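Long-range contact in uncharacterized protein TP-0789 domain-containing protein (Desulfovibrio piger ATCC 29098, PDB 4Z48), which is of unknown function but, as a member of the LolA-like family, may bind lipids or lipoproteins in the cell envelope: residues 89-94 with 102-107. Residues are numbered along the deposited sequence; the frame is centred on the assembly and turned at random.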
loop_
_atom_site.group_PDB
_atom_site.type_symbol
_atom_site.label_atom_id
_atom_site.label_comp_id
_atom_site.label_asym_id
_atom_site.label_seq_id
_atom_site.Cartn_x
_atom_site.Cartn_y
_atom_site.Cartn_z
ATOM N N ASP A 89 -16.690 0.109 -3.881
ATOM C CA ASP A 89 -15.323 0.273 -4.360
ATOM C C ASP A 89 -14.658 1.422 -3.598
ATOM O O ASP A 89 -15.352 2.358 -3.182
ATOM C CB ASP A 89 -15.293 0.559 -5.874
ATOM C CG ASP A 89 -15.854 -0.561 -6.716
ATOM O OD1 ASP A 89 -15.356 -1.711 -6.588
ATOM O OD2 ASP A 89 -16.801 -0.301 -7.482
ATOM N N ASP A 90 -13.341 1.349 -3.412
ATOM C CA ASP A 90 -12.604 2.420 -2.748
ATOM C C ASP A 90 -12.661 3.658 -3.603
ATOM O O ASP A 90 -12.557 3.564 -4.835
ATOM C CB ASP A 90 -11.138 2.033 -2.516
ATOM C CG ASP A 90 -10.859 1.011 -1.424
ATOM O OD1 ASP A 90 -11.834 0.535 -0.770
ATOM O OD2 ASP A 90 -9.670 0.707 -1.198
ATOM N N ASP A 91 -12.885 4.801 -2.961
ATOM C CA ASP A 91 -12.933 6.109 -3.582
ATOM C C ASP A 91 -11.547 6.760 -3.560
ATOM O O ASP A 91 -10.816 6.728 -2.562
ATOM C CB ASP A 91 -13.968 7.009 -2.873
ATOM C CG ASP A 91 -15.414 6.645 -3.124
ATOM O OD1 ASP A 91 -15.767 6.408 -4.289
ATOM O OD2 ASP A 91 -16.199 6.628 -2.153
HETATM N N MSE A 92 -11.192 7.363 -4.656
HETATM C CA MSE A 92 -9.909 8.023 -4.752
HETATM C C MSE A 92 -10.021 9.243 -5.660
HETATM O O MSE A 92 -10.693 9.208 -6.709
HETATM C CB MSE A 92 -8.845 7.056 -5.279
HETATM C CG MSE A 92 -7.465 7.662 -5.409
HETATM SE SE MSE A 92 -6.159 6.353 -6.001
HETATM C CE MSE A 92 -6.232 5.189 -4.583
ATOM N N TRP A 93 -9.371 10.306 -5.230
ATOM C CA TRP A 93 -9.287 11.556 -5.973
ATOM C C TRP A 93 -7.878 12.150 -5.907
ATOM O O TRP A 93 -7.149 11.970 -4.928
ATOM C CB TRP A 93 -10.267 12.583 -5.418
ATOM C CG TRP A 93 -11.711 12.182 -5.442
ATOM C CD1 TRP A 93 -12.628 12.484 -6.402
ATOM C CD2 TRP A 93 -12.432 11.551 -4.380
ATOM N NE1 TRP A 93 -13.878 12.054 -6.018
ATOM C CE2 TRP A 93 -13.790 11.491 -4.774
ATOM C CE3 TRP A 93 -12.064 11.037 -3.121
ATOM C CZ2 TRP A 93 -14.783 10.950 -3.950
ATOM C CZ3 TRP A 93 -13.045 10.507 -2.307
ATOM C CH2 TRP A 93 -14.386 10.451 -2.726
ATOM N N VAL A 94 -7.519 12.883 -6.941
ATOM C CA VAL A 94 -6.237 13.593 -6.989
ATOM C C VAL A 94 -6.507 15.057 -7.312
ATOM O O VAL A 94 -7.278 15.331 -8.234
ATOM C CB VAL A 94 -5.201 12.967 -7.994
ATOM C CG1 VAL A 94 -5.750 12.880 -9.425
ATOM C CG2 VAL A 94 -3.857 13.719 -7.970
ATOM N N VAL A 102 -9.488 18.794 -9.558
ATOM C CA VAL A 102 -9.668 17.549 -8.817
ATOM C C VAL A 102 -10.201 16.523 -9.846
ATOM O O VAL A 102 -11.120 16.849 -10.593
ATOM C CB VAL A 102 -10.611 17.717 -7.577
ATOM C CG1 VAL A 102 -10.892 16.375 -6.889
ATOM C CG2 VAL A 102 -10.042 18.731 -6.575
ATOM N N ARG A 103 -9.600 15.316 -9.908
ATOM C CA ARG A 103 -10.012 14.235 -10.811
ATOM C C ARG A 103 -10.199 12.961 -9.985
ATOM O O ARG A 103 -9.355 12.677 -9.151
ATOM C CB ARG A 103 -8.952 14.007 -11.917
ATOM C CG ARG A 103 -9.263 12.828 -12.858
ATOM C CD ARG A 103 -8.234 12.594 -13.963
ATOM N NE ARG A 103 -6.957 12.021 -13.501
ATOM C CZ ARG A 103 -6.725 10.727 -13.255
ATOM N NH1 ARG A 103 -7.720 9.836 -13.324
ATOM N NH2 ARG A 103 -5.515 10.321 -12.896
ATOM N N ARG A 104 -11.276 12.220 -10.235
ATOM C CA ARG A 104 -11.554 10.945 -9.587
ATOM C C ARG A 104 -10.707 9.895 -10.285
ATOM O O ARG A 104 -10.602 9.918 -11.518
ATOM C CB ARG A 104 -13.067 10.597 -9.715
ATOM C CG ARG A 104 -13.356 9.208 -9.170
ATOM C CD ARG A 104 -14.797 8.778 -9.346
ATOM N NE ARG A 104 -15.693 9.424 -8.381
ATOM C CZ ARG A 104 -15.895 9.021 -7.128
ATOM N NH1 ARG A 104 -15.215 7.988 -6.632
ATOM N NH2 ARG A 104 -16.752 9.664 -6.351
ATOM N N ILE A 105 -10.106 8.980 -9.522
ATOM C CA ILE A 105 -9.380 7.838 -10.086
ATOM C C ILE A 105 -10.223 6.619 -9.784
ATOM O O ILE A 105 -10.367 6.219 -8.616
ATOM C CB ILE A 105 -7.927 7.688 -9.595
ATOM C CG1 ILE A 105 -7.088 8.916 -9.928
ATOM C CG2 ILE A 105 -7.299 6.395 -10.150
ATOM C CD1 ILE A 105 -5.832 9.073 -9.057
ATOM N N SER A 106 -10.827 6.043 -10.826
ATOM C CA SER A 106 -11.693 4.889 -10.630
ATOM C C SER A 106 -11.529 3.893 -11.758
ATOM O O SER A 106 -10.931 4.216 -12.790
ATOM C CB SER A 106 -13.141 5.363 -10.520
ATOM O OG SER A 106 -13.615 5.867 -11.754
ATOM N N GLY A 107 -12.119 2.704 -11.583
ATOM C CA GLY A 107 -12.060 1.653 -12.589
ATOM C C GLY A 107 -10.627 1.288 -12.934
ATOM O O GLY A 107 -9.768 1.250 -12.053
HETATM O O HOH W 1 -12.750 6.695 -7.076
#
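Arg104 runs alongside Trp93, the two side chains extending in the same direction, with the guanidinium plane turned 56° from the indole. Trp93 NE1 lies over one guanidinium face, displaced toward its rim, while Arg104 NH2 comes within 3.4 Å of Trp93 CZ2 in an oblique approach. With CG anti to its backbone N (chi1 174°) and a bend at chi3, Arg104 carries NH1 across to Asp91. There NH1 donates to Asp91 OD1 at 2.9 Å (N-H...O 155°) in a salt bridge; OD1 lies near the guanidinium plane, whereas NH1 reaches it from above the carboxylate plane. Asp91 OD2 is hydrogen-bonded to Tyr83 OH.

Trp93 and Arg104 form an antiparallel non-hydrogen-bonded pair in the beta hairpin of strands 91-96 and 101-104, the latter an outermost strand within the chain, consistent with the antiparallel sheet of the LolA-like family. The adjacent hydrogen-bonded pair joins Val94 N to Arg103 O and Arg103 N to Val94 O, both 2.9 Å. On the other side of the Trp93-Arg104 pair, Ile105 N donates to Met92 O at 2.9 Å, and one water accepts from Met92 N and Arg104 NH1 while donating to Ile105 O.

On the sheet face opposite Trp93, Ile105 CD1 packs 3.8 Å from Val94 CG1 and 4.1 Å from SE of selenomethionine Met92, with Tyr78 of strand 77-82 touching both Val94 and Ile105.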